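Local coordinates for IAA acetyltransferase (Bacillus cereus ATCC 14579, PDB 1Y9K), which probably acts as an N-acetyltransferase of the GNAT family, moving an acetyl group onto an amine, at residues A[4-10]-A[38-44]. Sequence-based numbering, arbitrary orientation.
Sequences SVVIERI and LTYVAKQ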
loop_
_atom_site.group_PDB
_atom_site.type_symbol
_atom_site.label_atom_id
_atom_site.label_comp_id
_atom_site.label_asym_id
_atom_site.label_seq_id
_atom_site.Cartn_x
_atom_site.Cartn_y
_atom_site.Cartn_z
ATOM N N SER A 4 20.206 3.373 -7.107
ATOM C CA SER A 4 19.455 4.440 -6.447
ATOM C C SER A 4 17.991 4.458 -6.868
ATOM O O SER A 4 17.679 4.575 -8.055
ATOM C CB SER A 4 20.102 5.807 -6.704
ATOM O OG SER A 4 20.168 6.092 -8.089
ATOM N N VAL A 5 17.104 4.345 -5.883
ATOM C CA VAL A 5 15.669 4.372 -6.126
ATOM C C VAL A 5 15.166 5.816 -6.081
ATOM O O VAL A 5 15.407 6.534 -5.113
ATOM C CB VAL A 5 14.902 3.471 -5.112
ATOM C CG1 VAL A 5 13.402 3.550 -5.327
ATOM C CG2 VAL A 5 15.359 2.027 -5.228
ATOM N N VAL A 6 14.479 6.236 -7.140
ATOM C CA VAL A 6 13.922 7.589 -7.218
ATOM C C VAL A 6 12.392 7.538 -7.205
ATOM O O VAL A 6 11.785 6.852 -8.025
ATOM C CB VAL A 6 14.444 8.362 -8.477
ATOM C CG1 VAL A 6 14.122 9.838 -8.372
ATOM C CG2 VAL A 6 15.946 8.178 -8.642
ATOM N N ILE A 7 11.782 8.268 -6.273
ATOM C CA ILE A 7 10.328 8.259 -6.084
ATOM C C ILE A 7 9.712 9.590 -6.492
ATOM O O ILE A 7 10.184 10.647 -6.096
ATOM C CB ILE A 7 9.918 7.924 -4.612
ATOM C CG1 ILE A 7 10.596 6.633 -4.132
ATOM C CG2 ILE A 7 8.395 7.836 -4.482
ATOM C CD1 ILE A 7 10.374 6.303 -2.648
ATOM N N GLU A 8 8.641 9.531 -7.272
ATOM C CA GLU A 8 7.990 10.737 -7.784
ATOM C C GLU A 8 6.481 10.539 -7.977
ATOM O O GLU A 8 6.004 9.416 -8.109
ATOM C CB GLU A 8 8.683 11.224 -9.090
ATOM C CG GLU A 8 9.131 10.099 -10.057
ATOM C CD GLU A 8 10.109 10.561 -11.159
ATOM O OE1 GLU A 8 11.257 10.972 -10.842
ATOM O OE2 GLU A 8 9.735 10.480 -12.355
ATOM N N ARG A 9 5.737 11.638 -7.967
ATOM C CA ARG A 9 4.326 11.623 -8.335
ATOM C C ARG A 9 4.085 11.339 -9.807
ATOM O O ARG A 9 4.852 11.765 -10.675
ATOM C CB ARG A 9 3.673 12.956 -8.013
ATOM C CG ARG A 9 3.034 12.956 -6.677
ATOM C CD ARG A 9 1.669 13.583 -6.711
ATOM N NE ARG A 9 0.718 12.735 -7.412
ATOM C CZ ARG A 9 -0.537 13.086 -7.649
ATOM N NH1 ARG A 9 -0.991 14.266 -7.232
ATOM N NH2 ARG A 9 -1.336 12.257 -8.300
ATOM N N ILE A 10 2.997 10.630 -10.079
ATOM C CA ILE A 10 2.548 10.423 -11.440
ATOM C C ILE A 10 1.085 10.824 -11.535
ATOM O O ILE A 10 0.369 10.763 -10.536
ATOM C CB ILE A 10 2.749 8.956 -11.924
ATOM C CG1 ILE A 10 2.096 7.967 -10.961
ATOM C CG2 ILE A 10 4.244 8.645 -12.129
ATOM C CD1 ILE A 10 1.438 6.813 -11.645
ATOM N N LEU A 38 -3.775 9.795 -4.629
ATOM C CA LEU A 38 -2.497 10.294 -5.122
ATOM C C LEU A 38 -1.530 9.133 -5.267
ATOM O O LEU A 38 -1.257 8.422 -4.297
ATOM C CB LEU A 38 -1.910 11.345 -4.163
ATOM C CG LEU A 38 -2.788 12.486 -3.635
ATOM C CD1 LEU A 38 -2.185 13.116 -2.376
ATOM C CD2 LEU A 38 -3.021 13.546 -4.699
ATOM N N THR A 39 -1.005 8.959 -6.478
ATOM C CA THR A 39 -0.136 7.834 -6.801
ATOM C C THR A 39 1.315 8.272 -6.974
ATOM O O THR A 39 1.606 9.199 -7.720
ATOM C CB THR A 39 -0.609 7.116 -8.076
ATOM O OG1 THR A 39 -2.015 6.853 -7.990
ATOM C CG2 THR A 39 0.141 5.812 -8.271
ATOM N N TYR A 40 2.217 7.592 -6.270
ATOM C CA TYR A 40 3.650 7.830 -6.392
ATOM C C TYR A 40 4.339 6.554 -6.863
ATOM O O TYR A 40 3.980 5.464 -6.425
ATOM C CB TYR A 40 4.235 8.317 -5.058
ATOM C CG TYR A 40 3.575 9.577 -4.540
ATOM C CD1 TYR A 40 2.265 9.548 -4.047
ATOM C CD2 TYR A 40 4.254 10.797 -4.539
ATOM C CE1 TYR A 40 1.638 10.692 -3.576
ATOM C CE2 TYR A 40 3.637 11.957 -4.065
ATOM C CZ TYR A 40 2.321 11.892 -3.590
ATOM O OH TYR A 40 1.684 13.028 -3.125
ATOM N N VAL A 41 5.304 6.681 -7.767
ATOM C CA VAL A 41 6.042 5.503 -8.234
ATOM C C VAL A 41 7.524 5.537 -7.855
ATOM O O VAL A 41 8.101 6.603 -7.692
ATOM C CB VAL A 41 5.861 5.230 -9.758
ATOM C CG1 VAL A 41 4.395 4.999 -10.090
ATOM C CG2 VAL A 41 6.461 6.365 -10.616
ATOM N N ALA A 42 8.112 4.354 -7.700
ATOM C CA ALA A 42 9.553 4.203 -7.514
ATOM C C ALA A 42 10.188 3.722 -8.823
ATOM O O ALA A 42 9.688 2.786 -9.463
ATOM C CB ALA A 42 9.849 3.232 -6.387
ATOM N N LYS A 43 11.282 4.373 -9.221
ATOM C CA LYS A 43 12.013 3.993 -10.434
ATOM C C LYS A 43 13.455 3.603 -10.121
ATOM O O LYS A 43 14.108 4.267 -9.313
ATOM C CB LYS A 43 11.994 5.134 -11.455
ATOM C CG LYS A 43 10.622 5.716 -11.711
ATOM C CD LYS A 43 10.615 6.601 -12.932
ATOM C CE LYS A 43 9.269 7.291 -13.064
ATOM N NZ LYS A 43 8.967 7.679 -14.467
ATOM N N GLN A 44 13.925 2.514 -10.736
ATOM C CA GLN A 44 15.358 2.130 -10.726
ATOM C C GLN A 44 15.708 1.002 -11.711
ATOM O O GLN A 44 14.976 0.010 -11.823
ATOM C CB GLN A 44 15.890 1.800 -9.316
ATOM C CG GLN A 44 15.500 0.445 -8.767
ATOM C CD GLN A 44 16.690 -0.339 -8.258
ATOM O OE1 GLN A 44 16.762 -0.687 -7.077
ATOM N NE2 GLN A 44 17.633 -0.628 -9.152
#
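Arg9 lies over one face of the Tyr40 ring, where Arg9 CD is 3.6 Å from Tyr40 CZ and Arg9 NE is above the plane but offset toward the rim. The Arg9 chain is modelled too close to the ring, so its exact course there is doubtful. The guanidinium plane is turned 39° from the ring, and its cation-pi attraction to Tyr40 is long and at most weak. One face of the guanidinium rests on Leu38, where Leu38 CB sits over its centre and Leu38 CD2 comes 3.3 Å from Arg9 NH1. At its edge, near the plane, is the carbonyl oxygen of Thr39.

Val6 with Lys43 and Glu8 with Val41 are antiparallel hydrogen-bonded pairs, with two backbone bonds each. Ile7 with Ala42 and Arg9 with Tyr40 are the non-hydrogen-bonded pairs. Here the chains come closer, and Ile7 CA lies 3.2 Å from Val41 O in a CA-H...O contact.

On the face of Glu8 and Lys43, a salt bridge joins Glu8 OE2 to Lys43 NZ at 3.6 Å. The two extended chains cross at about a right angle, and Lys43 CE also touches Glu8 OE2. Farther along this face, Ile10 CG2 packs against Val41 CG2 at 3.5 Å. Ile10 CG1 lies between its own backbone N and carbonyl carbon (chi1 54°), and Ile10 CD1 beyond it reaches Thr39 CG2 and Val41 CG1.

The pair is part of the antiparallel N-terminal half of the GNAT sheet. Strand 38-43 runs between strands 6-10 and 48-56, and Tyr40 also meets the ring of Tyr52. Helix 78-92 covers the face of Ile7, Tyr40 and Ala42, while Pro16 packs on Ile10 and Val41.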